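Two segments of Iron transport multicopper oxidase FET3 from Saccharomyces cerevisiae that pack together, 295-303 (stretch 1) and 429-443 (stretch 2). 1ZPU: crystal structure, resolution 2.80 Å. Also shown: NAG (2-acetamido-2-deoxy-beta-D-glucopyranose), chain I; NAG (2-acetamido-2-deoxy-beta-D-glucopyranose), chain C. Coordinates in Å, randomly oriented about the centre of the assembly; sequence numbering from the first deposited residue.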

# COMPACT_ATOMS: atom_id res chain seq x y z
N ASN A 295 -15.76 14.32 -10.99
CA ASN A 295 -16.89 14.08 -10.08
C ASN A 295 -16.88 12.71 -9.42
O ASN A 295 -17.93 12.23 -8.98
CB ASN A 295 -18.22 14.31 -10.79
CG ASN A 295 -18.31 15.69 -11.39
OD1 ASN A 295 -18.03 16.68 -10.73
ND2 ASN A 295 -18.71 15.75 -12.65
N PHE A 296 -15.71 12.10 -9.34
CA PHE A 296 -15.55 10.86 -8.60
C PHE A 296 -15.82 11.10 -7.12
O PHE A 296 -15.69 12.23 -6.63
CB PHE A 296 -14.12 10.29 -8.78
CG PHE A 296 -13.03 11.27 -8.41
CD1 PHE A 296 -12.58 11.37 -7.10
CD2 PHE A 296 -12.49 12.12 -9.37
CE1 PHE A 296 -11.59 12.28 -6.76
CE2 PHE A 296 -11.51 13.04 -9.04
CZ PHE A 296 -11.06 13.13 -7.73
N LEU A 297 -16.19 10.04 -6.41
CA LEU A 297 -16.40 10.09 -4.96
C LEU A 297 -15.16 10.54 -4.18
O LEU A 297 -14.08 9.99 -4.35
CB LEU A 297 -16.82 8.71 -4.46
CG LEU A 297 -16.95 8.50 -2.95
CD1 LEU A 297 -18.24 9.16 -2.46
CD2 LEU A 297 -16.94 7.02 -2.67
N ASP A 298 -15.32 11.55 -3.33
CA ASP A 298 -14.27 11.94 -2.39
C ASP A 298 -14.44 11.12 -1.12
O ASP A 298 -15.35 11.36 -0.32
CB ASP A 298 -14.29 13.45 -2.09
CG ASP A 298 -13.09 13.90 -1.26
OD1 ASP A 298 -12.39 13.03 -0.69
OD2 ASP A 298 -12.85 15.13 -1.16
N ASP A 299 -13.56 10.14 -0.95
CA ASP A 299 -13.62 9.19 0.14
C ASP A 299 -13.54 9.85 1.52
O ASP A 299 -13.88 9.21 2.51
CB ASP A 299 -12.55 8.12 -0.00
CG ASP A 299 -11.15 8.71 -0.13
OD1 ASP A 299 -10.98 9.72 -0.85
OD2 ASP A 299 -10.20 8.16 0.49
N PHE A 300 -13.12 11.11 1.57
CA PHE A 300 -13.06 11.86 2.83
C PHE A 300 -14.44 11.93 3.53
O PHE A 300 -14.52 11.96 4.76
CB PHE A 300 -12.49 13.26 2.59
CG PHE A 300 -12.42 14.13 3.83
CD1 PHE A 300 -11.25 14.21 4.57
CD2 PHE A 300 -13.53 14.88 4.24
CE1 PHE A 300 -11.18 15.01 5.73
CE2 PHE A 300 -13.47 15.66 5.39
CZ PHE A 300 -12.29 15.72 6.13
N TYR A 301 -15.51 11.94 2.74
CA TYR A 301 -16.86 12.10 3.28
C TYR A 301 -17.59 10.77 3.55
O TYR A 301 -18.74 10.77 3.98
CB TYR A 301 -17.69 13.00 2.37
CG TYR A 301 -17.17 14.43 2.32
CD1 TYR A 301 -16.38 14.87 1.25
CD2 TYR A 301 -17.47 15.33 3.33
CE1 TYR A 301 -15.91 16.17 1.20
CE2 TYR A 301 -16.99 16.63 3.29
CZ TYR A 301 -16.21 17.04 2.22
OH TYR A 301 -15.75 18.34 2.18
N LEU A 302 -16.90 9.65 3.28
CA LEU A 302 -17.43 8.33 3.63
C LEU A 302 -17.69 8.19 5.14
O LEU A 302 -17.01 8.82 5.97
CB LEU A 302 -16.51 7.24 3.12
CG LEU A 302 -16.88 6.54 1.80
CD1 LEU A 302 -17.84 7.34 0.91
CD2 LEU A 302 -15.61 6.18 1.05
N GLN A 303 -18.69 7.39 5.51
CA GLN A 303 -19.09 7.27 6.91
C GLN A 303 -19.03 5.83 7.38
O GLN A 303 -19.86 5.01 6.98
CB GLN A 303 -20.49 7.82 7.11
CG GLN A 303 -20.63 9.27 6.72
CD GLN A 303 -22.06 9.72 6.62
OE1 GLN A 303 -22.42 10.47 5.72
NE2 GLN A 303 -22.90 9.26 7.54
N PHE A 429 -12.80 20.11 11.75
CA PHE A 429 -12.66 18.68 11.48
C PHE A 429 -14.03 17.99 11.60
O PHE A 429 -14.91 18.50 12.30
CB PHE A 429 -11.69 18.02 12.48
CG PHE A 429 -10.31 18.63 12.52
CD1 PHE A 429 -9.76 19.02 13.74
CD2 PHE A 429 -9.55 18.78 11.37
CE1 PHE A 429 -8.48 19.57 13.81
CE2 PHE A 429 -8.26 19.33 11.42
CZ PHE A 429 -7.73 19.72 12.64
N PRO A 430 -14.20 16.82 10.94
CA PRO A 430 -15.44 16.05 11.09
C PRO A 430 -15.61 15.50 12.51
O PRO A 430 -14.61 15.25 13.20
CB PRO A 430 -15.25 14.88 10.12
CG PRO A 430 -13.78 14.78 9.93
CD PRO A 430 -13.26 16.17 10.01
N GLU A 431 -16.86 15.34 12.93
CA GLU A 431 -17.18 14.73 14.22
C GLU A 431 -16.91 13.23 14.24
O GLU A 431 -16.42 12.69 15.23
CB GLU A 431 -18.63 14.99 14.58
CG GLU A 431 -18.92 16.41 15.02
CD GLU A 431 -20.35 16.58 15.48
OE1 GLU A 431 -21.23 15.80 15.04
OE2 GLU A 431 -20.61 17.49 16.30
N TYR A 432 -17.23 12.57 13.12
CA TYR A 432 -17.02 11.14 12.97
C TYR A 432 -16.21 10.87 11.70
O TYR A 432 -16.78 10.56 10.64
CB TYR A 432 -18.36 10.41 12.91
CG TYR A 432 -19.16 10.53 14.18
CD1 TYR A 432 -20.16 11.50 14.31
CD2 TYR A 432 -18.91 9.69 15.26
CE1 TYR A 432 -20.88 11.62 15.48
CE2 TYR A 432 -19.62 9.81 16.44
CZ TYR A 432 -20.61 10.77 16.55
OH TYR A 432 -21.33 10.88 17.72
N PRO A 433 -14.86 10.96 11.80
CA PRO A 433 -14.00 10.95 10.62
C PRO A 433 -14.02 9.61 9.91
O PRO A 433 -14.27 8.58 10.53
CB PRO A 433 -12.60 11.17 11.21
CG PRO A 433 -12.82 11.70 12.57
CD PRO A 433 -14.07 11.08 13.03
N MET A 434 -13.75 9.66 8.62
CA MET A 434 -13.54 8.47 7.82
C MET A 434 -12.30 7.75 8.34
O MET A 434 -11.43 8.37 8.96
CB MET A 434 -13.39 8.88 6.35
CG MET A 434 -12.94 7.79 5.42
SD MET A 434 -11.14 7.73 5.27
CE MET A 434 -10.81 8.91 3.97
N ARG A 435 -12.23 6.44 8.11
CA ARG A 435 -11.08 5.63 8.49
C ARG A 435 -10.63 4.73 7.34
O ARG A 435 -11.47 4.12 6.65
CB ARG A 435 -11.43 4.77 9.71
CG ARG A 435 -10.98 5.34 11.02
CD ARG A 435 -12.07 5.23 12.08
NE ARG A 435 -12.64 3.89 12.18
CZ ARG A 435 -13.92 3.65 12.42
NH1 ARG A 435 -14.76 4.67 12.57
NH2 ARG A 435 -14.37 2.41 12.50
N ARG A 436 -9.31 4.65 7.14
CA ARG A 436 -8.72 3.74 6.17
C ARG A 436 -7.22 3.58 6.42
O ARG A 436 -6.70 4.16 7.39
CB ARG A 436 -9.00 4.20 4.74
CG ARG A 436 -8.41 5.55 4.30
CD ARG A 436 -8.90 5.92 2.89
NE ARG A 436 -8.97 4.73 2.06
CZ ARG A 436 -9.61 4.64 0.90
NH1 ARG A 436 -10.25 5.68 0.40
NH2 ARG A 436 -9.60 3.49 0.24
N ASP A 437 -6.54 2.81 5.57
CA ASP A 437 -5.10 2.59 5.76
C ASP A 437 -4.24 3.27 4.71
O ASP A 437 -3.02 3.32 4.82
CB ASP A 437 -4.77 1.09 5.91
CG ASP A 437 -5.10 0.29 4.66
OD1 ASP A 437 -5.78 -0.75 4.83
OD2 ASP A 437 -4.67 0.68 3.54
N THR A 438 -4.88 3.81 3.68
CA THR A 438 -4.14 4.41 2.59
C THR A 438 -4.92 5.62 2.10
O THR A 438 -6.11 5.53 1.82
CB THR A 438 -3.89 3.37 1.46
OG1 THR A 438 -3.33 2.18 2.03
CG2 THR A 438 -2.96 3.92 0.38
N LEU A 439 -4.22 6.75 2.01
CA LEU A 439 -4.82 8.05 1.78
C LEU A 439 -3.89 8.90 0.93
O LEU A 439 -2.70 8.91 1.19
CB LEU A 439 -5.06 8.75 3.12
CG LEU A 439 -5.67 10.15 3.13
CD1 LEU A 439 -7.21 10.10 3.05
CD2 LEU A 439 -5.21 10.94 4.35
N TYR A 440 -4.42 9.60 -0.06
CA TYR A 440 -3.61 10.48 -0.89
C TYR A 440 -3.63 11.94 -0.42
O TYR A 440 -4.66 12.45 0.01
CB TYR A 440 -4.03 10.39 -2.37
CG TYR A 440 -5.42 10.92 -2.74
CD1 TYR A 440 -5.65 12.28 -2.90
CD2 TYR A 440 -6.48 10.05 -2.98
CE1 TYR A 440 -6.91 12.77 -3.25
CE2 TYR A 440 -7.72 10.52 -3.34
CZ TYR A 440 -7.94 11.88 -3.47
OH TYR A 440 -9.19 12.38 -3.83
N VAL A 441 -2.47 12.60 -0.49
CA VAL A 441 -2.40 14.06 -0.51
C VAL A 441 -2.54 14.53 -1.93
O VAL A 441 -1.98 13.92 -2.86
CB VAL A 441 -1.03 14.64 -0.10
CG1 VAL A 441 -1.16 15.54 1.10
CG2 VAL A 441 0.03 13.56 0.04
N ARG A 442 -3.23 15.65 -2.10
CA ARG A 442 -3.34 16.28 -3.40
C ARG A 442 -2.07 17.07 -3.69
O ARG A 442 -1.29 17.36 -2.78
CB ARG A 442 -4.61 17.13 -3.47
CG ARG A 442 -5.88 16.29 -3.53
CD ARG A 442 -7.15 17.11 -3.49
NE ARG A 442 -8.34 16.26 -3.46
CZ ARG A 442 -9.16 16.13 -2.42
NH1 ARG A 442 -8.94 16.78 -1.29
NH2 ARG A 442 -10.20 15.32 -2.51
N PRO A 443 -1.82 17.38 -4.98
CA PRO A 443 -0.67 18.20 -5.35
C PRO A 443 -0.50 19.46 -4.50
O PRO A 443 -1.44 20.26 -4.35
CB PRO A 443 -0.98 18.59 -6.80
CG PRO A 443 -1.71 17.40 -7.31
CD PRO A 443 -2.58 16.96 -6.17
C1 NAG I . -21.65 10.51 0.05
C2 NAG I . -21.76 10.83 1.53
C3 NAG I . -22.01 12.33 1.79
C4 NAG I . -21.39 13.34 0.80
C5 NAG I . -21.00 12.71 -0.55
C6 NAG I . -19.81 13.42 -1.19
C7 NAG I . -22.66 8.91 2.88
C8 NAG I . -21.29 8.27 3.04
N2 NAG I . -22.81 10.01 2.12
O3 NAG I . -21.55 12.68 3.07
O4 NAG I . -22.37 14.37 0.65
O5 NAG I . -20.62 11.35 -0.41
O6 NAG I . -19.12 12.54 -2.05
O7 NAG I . -23.62 8.41 3.46
C1 NAG C . -21.94 15.75 0.39
C2 NAG C . -22.53 16.77 1.40
C3 NAG C . -21.45 17.41 2.31
C4 NAG C . -20.20 17.88 1.55
C5 NAG C . -20.21 17.33 0.12
C6 NAG C . -18.91 17.54 -0.65
C7 NAG C . -24.64 17.96 0.62
C8 NAG C . -25.21 18.13 -0.80
N2 NAG C . -23.30 17.83 0.71
O3 NAG C . -21.05 16.51 3.32
O4 NAG C . -20.13 19.29 1.56
O5 NAG C . -20.54 15.95 0.21
O6 NAG C . -19.15 17.31 -2.03
O7 NAG C . -25.41 17.96 1.61

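Contact along stretch 2 begins at Pro-430, whose CA-to-CB bond points toward stretch 1; its CD lies 4.0 Å from CZ of Phe-300. The Phe-300 CA-to-CB bond points away, but a t rotamer (chi1 179°) brings the ring end back to this apolar contact. Met-434 is the residue of stretch 2 most covered by stretch 1, with 81 Å² of its surface buried there. Its CB is 3.6 Å from both Phe-300 O and Leu-302 O, its CG is 3.4 Å from Asp-299 O, and its CG also meets Leu-302 CB at 4.3 Å. A long, unbranched thioether can follow the 3-10 turn, which is closed by backbone hydrogen bonds from Tyr-301 N to Asp-298 O and Leu-302 N to Asp-299 O.

Arg-436 supplies the buried charge: NH1 donates to Asp-299 OD2 at 2.5 Å, a very short salt-bridge hydrogen bond (136°) at the guanidinium edge. Pairing opposite charges suits this enclosed site. Tyr-440, chi1 67°, places OH 3.8 Å from Phe-296 CE1, near the plane of the phenylalanine ring.

Finally, extended Arg-442 (m, t, t) reaches Asp-298, with NH2 to OD2 at 3.0 Å and 144°, a weak hydrogen bond within a second salt bridge. Asp-298 OD1 accepts from Phe-300 N at 3.1 Å, so this carboxylate both braces the turn and binds stretch 2. Altogether 479 Å² is buried, both sides summed.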